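Long-range contacts in deacylase (Burkholderia multivorans, PDB 5THW), which probably hydrolyses N-carbamoyl amino acids as a dinuclear zinc amidase of the peptidase M20 family, and is seen here with N-carbamoyl-beta-alanine bound: residues K223-V228 with F366-R371; G233-E238 with L340-Y345. All coordinates share one frame; numbering follows the deposited sequence.

Contact 1: residues K223-V228 with F366-R371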
loop_
_atom_site.group_PDB
_atom_site.type_symbol
_atom_site.label_atom_id
_atom_site.label_comp_id
_atom_site.label_asym_id
_atom_site.label_seq_id
_atom_site.Cartn_x
_atom_site.Cartn_y
_atom_site.Cartn_z
ATOM N N LYS A 223 -25.416 15.640 28.855
ATOM C CA LYS A 223 -25.715 14.509 29.723
ATOM C C LYS A 223 -24.415 13.895 30.224
ATOM O O LYS A 223 -23.432 13.805 29.484
ATOM C CB LYS A 223 -26.543 13.449 28.991
ATOM C CG LYS A 223 -27.941 13.919 28.586
ATOM C CD LYS A 223 -28.715 14.350 29.813
ATOM C CE LYS A 223 -30.197 14.181 29.633
ATOM N NZ LYS A 223 -30.916 15.143 30.506
ATOM N N THR A 224 -24.403 13.512 31.496
ATOM C CA THR A 224 -23.201 12.965 32.105
ATOM C C THR A 224 -23.098 11.449 31.952
ATOM O O THR A 224 -21.997 10.921 31.748
ATOM C CB THR A 224 -23.151 13.363 33.577
ATOM O OG1 THR A 224 -23.063 14.789 33.664
ATOM C CG2 THR A 224 -21.942 12.744 34.265
ATOM N N ILE A 225 -24.209 10.724 32.043
ATOM C CA ILE A 225 -24.195 9.267 31.997
ATOM C C ILE A 225 -25.102 8.802 30.869
ATOM O O ILE A 225 -26.254 9.235 30.770
ATOM C CB ILE A 225 -24.631 8.653 33.340
ATOM C CG1 ILE A 225 -23.626 9.007 34.442
ATOM C CG2 ILE A 225 -24.808 7.145 33.213
ATOM C CD1 ILE A 225 -22.242 8.414 34.223
ATOM N N GLY A 226 -24.591 7.894 30.035
ATOM C CA GLY A 226 -25.394 7.235 29.034
ATOM C C GLY A 226 -25.772 5.854 29.522
ATOM O O GLY A 226 -24.906 5.014 29.779
ATOM N N VAL A 227 -27.077 5.621 29.657
ATOM C CA VAL A 227 -27.588 4.320 30.085
ATOM C C VAL A 227 -27.687 3.436 28.842
ATOM O O VAL A 227 -28.675 3.485 28.104
ATOM C CB VAL A 227 -28.931 4.453 30.805
ATOM C CG1 VAL A 227 -29.412 3.098 31.309
ATOM C CG2 VAL A 227 -28.804 5.451 31.947
ATOM N N VAL A 228 -26.672 2.601 28.624
ATOM C CA VAL A 228 -26.550 1.833 27.386
ATOM C C VAL A 228 -27.599 0.728 27.388
ATOM O O VAL A 228 -27.513 -0.221 28.172
ATOM C CB VAL A 228 -25.145 1.244 27.224
ATOM C CG1 VAL A 228 -25.018 0.576 25.867
ATOM C CG2 VAL A 228 -24.077 2.311 27.420
ATOM N N PHE A 366 -27.131 9.573 42.215
ATOM C CA PHE A 366 -26.101 10.604 42.238
ATOM C C PHE A 366 -26.545 11.923 41.618
ATOM O O PHE A 366 -25.804 12.910 41.702
ATOM C CB PHE A 366 -24.839 10.111 41.516
ATOM C CG PHE A 366 -24.021 9.146 42.315
ATOM C CD1 PHE A 366 -24.210 7.785 42.180
ATOM C CD2 PHE A 366 -23.065 9.601 43.203
ATOM C CE1 PHE A 366 -23.461 6.897 42.916
ATOM C CE2 PHE A 366 -22.309 8.717 43.945
ATOM C CZ PHE A 366 -22.507 7.363 43.801
ATOM N N GLY A 367 -27.730 11.978 41.018
ATOM C CA GLY A 367 -28.155 13.177 40.321
ATOM C C GLY A 367 -27.416 13.465 39.033
ATOM O O GLY A 367 -27.420 14.609 38.570
ATOM N N TYR A 368 -26.786 12.458 38.436
ATOM C CA TYR A 368 -26.126 12.619 37.146
ATOM C C TYR A 368 -27.170 12.687 36.039
ATOM O O TYR A 368 -27.962 11.750 35.898
ATOM C CB TYR A 368 -25.176 11.455 36.879
ATOM C CG TYR A 368 -24.000 11.383 37.824
ATOM C CD1 TYR A 368 -23.426 12.540 38.328
ATOM C CD2 TYR A 368 -23.472 10.158 38.221
ATOM C CE1 TYR A 368 -22.354 12.488 39.191
ATOM C CE2 TYR A 368 -22.397 10.096 39.092
ATOM C CZ TYR A 368 -21.842 11.270 39.579
ATOM O OH TYR A 368 -20.767 11.245 40.442
ATOM N N PRO A 369 -27.224 13.763 35.254
ATOM C CA PRO A 369 -28.127 13.780 34.092
ATOM C C PRO A 369 -27.785 12.652 33.127
ATOM O O PRO A 369 -26.630 12.481 32.731
ATOM C CB PRO A 369 -27.886 15.161 33.472
ATOM C CG PRO A 369 -27.352 15.992 34.597
ATOM C CD PRO A 369 -26.546 15.056 35.449
ATOM N N HIS A 370 -28.803 11.883 32.742
ATOM C CA HIS A 370 -28.589 10.642 32.010
ATOM C C HIS A 370 -29.620 10.472 30.901
ATOM O O HIS A 370 -30.624 11.183 30.836
ATOM C CB HIS A 370 -28.610 9.440 32.966
ATOM C CG HIS A 370 -29.883 9.301 33.743
ATOM N ND1 HIS A 370 -30.218 10.147 34.779
ATOM C CD2 HIS A 370 -30.883 8.392 33.662
ATOM C CE1 HIS A 370 -31.382 9.781 35.288
ATOM N NE2 HIS A 370 -31.805 8.718 34.629
ATOM N N ARG A 371 -29.339 9.532 29.996
ATOM C CA ARG A 371 -30.258 9.201 28.915
ATOM C C ARG A 371 -29.924 7.809 28.389
ATOM O O ARG A 371 -28.774 7.364 28.465
ATOM C CB ARG A 371 -30.183 10.227 27.780
ATOM C CG ARG A 371 -28.816 10.329 27.128
ATOM C CD ARG A 371 -28.828 9.652 25.763
ATOM N NE ARG A 371 -29.335 10.544 24.725
ATOM C CZ ARG A 371 -29.734 10.153 23.516
ATOM N NH1 ARG A 371 -29.696 8.870 23.168
ATOM N NH2 ARG A 371 -30.173 11.052 22.650
#

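Contact 2: residues G233-E238 with L340-Y345. With URP (N-(aminocarbonyl)-beta-alanine), chain G.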
loop_
_atom_site.group_PDB
_atom_site.type_symbol
_atom_site.label_atom_id
_atom_site.label_comp_id
_atom_site.label_asym_id
_atom_site.label_seq_id
_atom_site.Cartn_x
_atom_site.Cartn_y
_atom_site.Cartn_z
ATOM N N GLY A 233 -25.422 -4.138 15.675
ATOM C CA GLY A 233 -24.702 -5.227 15.044
ATOM C C GLY A 233 -23.698 -4.776 13.994
ATOM O O GLY A 233 -23.767 -3.676 13.445
ATOM N N GLN A 234 -22.724 -5.650 13.732
ATOM C CA GLN A 234 -21.637 -5.353 12.810
ATOM C C GLN A 234 -21.379 -6.525 11.872
ATOM O O GLN A 234 -21.622 -7.688 12.205
ATOM C CB GLN A 234 -20.330 -5.008 13.537
ATOM C CG GLN A 234 -20.439 -4.001 14.661
ATOM C CD GLN A 234 -19.078 -3.481 15.086
ATOM O OE1 GLN A 234 -18.166 -3.364 14.271
ATOM N NE2 GLN A 234 -18.925 -3.202 16.373
ATOM N N ARG A 235 -20.840 -6.192 10.698
ATOM C CA ARG A 235 -20.387 -7.158 9.705
ATOM C C ARG A 235 -19.071 -6.642 9.143
ATOM O O ARG A 235 -19.006 -5.502 8.675
ATOM C CB ARG A 235 -21.411 -7.321 8.575
ATOM C CG ARG A 235 -22.586 -8.251 8.842
ATOM C CD ARG A 235 -23.557 -8.188 7.658
ATOM N NE ARG A 235 -24.889 -8.706 7.964
ATOM C CZ ARG A 235 -25.396 -9.841 7.490
ATOM N NH1 ARG A 235 -24.695 -10.599 6.656
ATOM N NH2 ARG A 235 -26.620 -10.206 7.838
ATOM N N TRP A 236 -18.020 -7.451 9.226
ATOM C CA TRP A 236 -16.703 -7.089 8.716
ATOM C C TRP A 236 -16.313 -8.009 7.565
ATOM O O TRP A 236 -16.561 -9.220 7.606
ATOM C CB TRP A 236 -15.627 -7.154 9.807
ATOM C CG TRP A 236 -15.748 -6.113 10.880
ATOM C CD1 TRP A 236 -16.830 -5.313 11.141
ATOM C CD2 TRP A 236 -14.754 -5.777 11.856
ATOM N NE1 TRP A 236 -16.561 -4.494 12.213
ATOM C CE2 TRP A 236 -15.299 -4.764 12.674
ATOM C CE3 TRP A 236 -13.459 -6.237 12.122
ATOM C CZ2 TRP A 236 -14.587 -4.199 13.736
ATOM C CZ3 TRP A 236 -12.755 -5.672 13.170
ATOM C CH2 TRP A 236 -13.321 -4.661 13.962
ATOM N N TYR A 237 -15.657 -7.434 6.565
ATOM C CA TYR A 237 -15.300 -8.165 5.365
ATOM C C TYR A 237 -13.823 -7.989 5.061
ATOM O O TYR A 237 -13.194 -6.997 5.444
ATOM C CB TYR A 237 -16.116 -7.695 4.143
ATOM C CG TYR A 237 -17.603 -7.762 4.339
ATOM C CD1 TYR A 237 -18.274 -6.755 5.019
ATOM C CD2 TYR A 237 -18.340 -8.830 3.845
ATOM C CE1 TYR A 237 -19.636 -6.807 5.207
ATOM C CE2 TYR A 237 -19.707 -8.891 4.025
ATOM C CZ TYR A 237 -20.352 -7.873 4.709
ATOM O OH TYR A 237 -21.719 -7.914 4.905
ATOM N N GLU A 238 -13.281 -8.981 4.370
ATOM C CA GLU A 238 -11.959 -8.892 3.770
ATOM C C GLU A 238 -12.140 -9.212 2.301
ATOM O O GLU A 238 -12.694 -10.263 1.959
ATOM C CB GLU A 238 -10.961 -9.848 4.432
ATOM C CG GLU A 238 -10.503 -9.399 5.817
ATOM C CD GLU A 238 -9.471 -10.342 6.432
ATOM O OE1 GLU A 238 -8.913 -10.010 7.506
ATOM O OE2 GLU A 238 -9.217 -11.409 5.831
ATOM N N LEU A 340 -14.038 -12.558 -1.502
ATOM C CA LEU A 340 -14.785 -11.788 -0.517
ATOM C C LEU A 340 -15.179 -12.713 0.623
ATOM O O LEU A 340 -15.921 -13.678 0.414
ATOM C CB LEU A 340 -16.014 -11.133 -1.155
ATOM C CG LEU A 340 -16.868 -10.186 -0.300
ATOM C CD1 LEU A 340 -17.515 -9.136 -1.175
ATOM C CD2 LEU A 340 -17.952 -10.946 0.466
ATOM N N GLU A 341 -14.678 -12.427 1.821
ATOM C CA GLU A 341 -15.024 -13.195 3.008
ATOM C C GLU A 341 -15.578 -12.257 4.069
ATOM O O GLU A 341 -14.932 -11.264 4.426
ATOM C CB GLU A 341 -13.817 -13.962 3.568
ATOM C CG GLU A 341 -14.198 -14.913 4.703
ATOM C CD GLU A 341 -13.009 -15.604 5.364
ATOM O OE1 GLU A 341 -13.176 -16.119 6.493
ATOM O OE2 GLU A 341 -11.913 -15.634 4.764
ATOM N N GLN A 342 -16.777 -12.566 4.557
ATOM C CA GLN A 342 -17.297 -11.931 5.762
ATOM C C GLN A 342 -16.645 -12.617 6.957
ATOM O O GLN A 342 -16.908 -13.794 7.228
ATOM C CB GLN A 342 -18.820 -12.034 5.796
ATOM C CG GLN A 342 -19.493 -11.486 7.039
ATOM C CD GLN A 342 -21.009 -11.518 6.927
ATOM O OE1 GLN A 342 -21.576 -11.036 5.954
ATOM N NE2 GLN A 342 -21.667 -12.101 7.910
ATOM N N ILE A 343 -15.805 -11.875 7.685
ATOM C CA ILE A 343 -14.970 -12.452 8.734
ATOM C C ILE A 343 -15.506 -12.184 10.127
ATOM O O ILE A 343 -14.933 -12.683 11.103
ATOM C CB ILE A 343 -13.517 -11.947 8.626
ATOM C CG1 ILE A 343 -13.476 -10.420 8.748
ATOM C CG2 ILE A 343 -12.895 -12.421 7.325
ATOM C CD1 ILE A 343 -12.127 -9.868 9.126
ATOM N N PHE A 344 -16.579 -11.406 10.258
ATOM C CA PHE A 344 -17.080 -11.038 11.574
ATOM C C PHE A 344 -18.540 -10.661 11.427
ATOM O O PHE A 344 -18.887 -9.879 10.536
ATOM C CB PHE A 344 -16.265 -9.865 12.130
ATOM C CG PHE A 344 -16.551 -9.523 13.565
ATOM C CD1 PHE A 344 -16.544 -10.498 14.544
ATOM C CD2 PHE A 344 -16.740 -8.203 13.946
ATOM C CE1 PHE A 344 -16.768 -10.169 15.866
ATOM C CE2 PHE A 344 -16.960 -7.870 15.263
ATOM C CZ PHE A 344 -16.970 -8.856 16.227
ATOM N N TYR A 345 -19.392 -11.237 12.274
ATOM C CA TYR A 345 -20.793 -10.847 12.290
ATOM C C TYR A 345 -21.408 -11.162 13.642
ATOM O O TYR A 345 -21.259 -12.282 14.143
ATOM C CB TYR A 345 -21.573 -11.550 11.176
ATOM C CG TYR A 345 -23.073 -11.466 11.332
ATOM C CD1 TYR A 345 -23.724 -10.239 11.317
ATOM C CD2 TYR A 345 -23.846 -12.613 11.461
ATOM C CE1 TYR A 345 -25.101 -10.148 11.445
ATOM C CE2 TYR A 345 -25.224 -12.535 11.587
ATOM C CZ TYR A 345 -25.846 -11.297 11.578
ATOM O OH TYR A 345 -27.212 -11.208 11.703
HETATM O O2 URP G . -13.624 0.948 19.929
HETATM C C2 URP G . -13.655 -0.142 20.471
HETATM N N3 URP G . -12.946 -0.380 21.565
HETATM N N1 URP G . -14.379 -1.135 19.974
HETATM C C6 URP G . -13.798 -2.078 19.033
HETATM C C5 URP G . -14.860 -2.827 18.240
HETATM C C4 URP G . -15.499 -1.836 17.301
HETATM O O42 URP G . -16.671 -1.462 17.533
HETATM O O41 URP G . -14.830 -1.424 16.328
#

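Contact 1: residues K223-V228 with F366-R371
I225 and G226 pair in parallel with H370 and R371, and four backbone hydrogen bonds zip the two short strand starts together. At the entrance P369 O accepts two N-H groups, T224 N at 2.7 Å and, straighter at 165°, I225 N at 3.1 Å. Further in, R371 N donates to I225 O, and R371 O receives V227 N at 2.7 Å. Round this frame the side chains meet mainly through carbon. CG1 of I225, anti to its own carbonyl carbon (chi1 -64°), reaches Y368, lying 3.8 Å from Y368 CB and almost as near the ring atom CD2. Y368 OH goes on to N419, on helix 411-429, which also receives I225 through V420 and T224 through A416. On the same side of the sheet as I225, the H370 imidazole lies alongside V227, with H370 CD2 4.0 Å from V227 CG2. The turn of the imidazole is restrained by H370 ND1 donating to Y368 O at 3.0 Å, in the carbonyl plane though tilted a little from the ring's own. K223, bent at chi2 (-59°), brings its CE within 3.3 Å of H370 O, while the K223 and R371 side chains cross at about a right angle, CG against CG. The Schellman motif at G367 ends helix 353-366 and turns the chain into the strand, a helix-to-strand connection in the M20 fold. Polar main-chain atoms thus pair across the contact, carbon contacts of I225, Y368, V227 and H370 flank them, and the R371 charge is met by E221.

Contact 2: residues G233-E238 with L340-Y345
W236 and F344 meet edge to face: the F344 ring presents its CD2 edge over one face of the indole, the planes at 69° and the centroid of the indole five-membered ring 5.1 Å from that of F344. At their root the CB atoms of W236 and F344 touch at 3.6 Å. The far rim of the indole meets the bound N-carbamoyl-beta-alanine, O41 lying at its edge and in plane. Q234 NE2 donates to the other carboxylate oxygen, O42, at 3.1 Å and also bonds Y346 OH, while Q234 OE1 accepts W236 NE1 at 2.8 Å; R309 and, from the second subunit, H247 and N296 also bond the ligand. Behind this shell the antiparallel strands carry a classic beta bulge, I343 and F344 both facing W236: W236 O takes I343 N at 2.8 Å and, weakly, F344 N. I343 CG1, between its backbone N and carbonyl carbon (chi1 59°), comes against W236 O, and its CD1 packs on E238, whose carboxylate is salt-bridged to R295 of the second subunit. On the opposite face, with Y237 and Q342, the extended R235 sets its guanidinium over the Y345 ring, inclined to it, a cation-pi contact with R235 CZ 4.3 Å from the centroid. R235 NH1 donates to Q342 OE1 at 3.2 Å, well to the side of that carbonyl (109°). R324 of helix 313-334 holds Q342 OE1 too, and D320 takes Y237 OH.

Both contacts lie on strand 225-242, whose early residues pair in parallel with strand 370-375 and whose later ones pair antiparallel with strand 337-350; contact 2 is nested within the chain loop that contact 1 closes. Their centres are 33 Å apart, and both are partly buried. Contact 1, farther from the chain centre and untouched by the other subunit, joins strand starts beside helices 353-366 and 411-429 by backbone bonds and carbon contacts, aliphatic and ring. Contact 2 is richer in rings and side-chain polarity: the face of W236 and E238 meets ligand and second subunit, while that of R235 and Y237 is backed by helix 313-334.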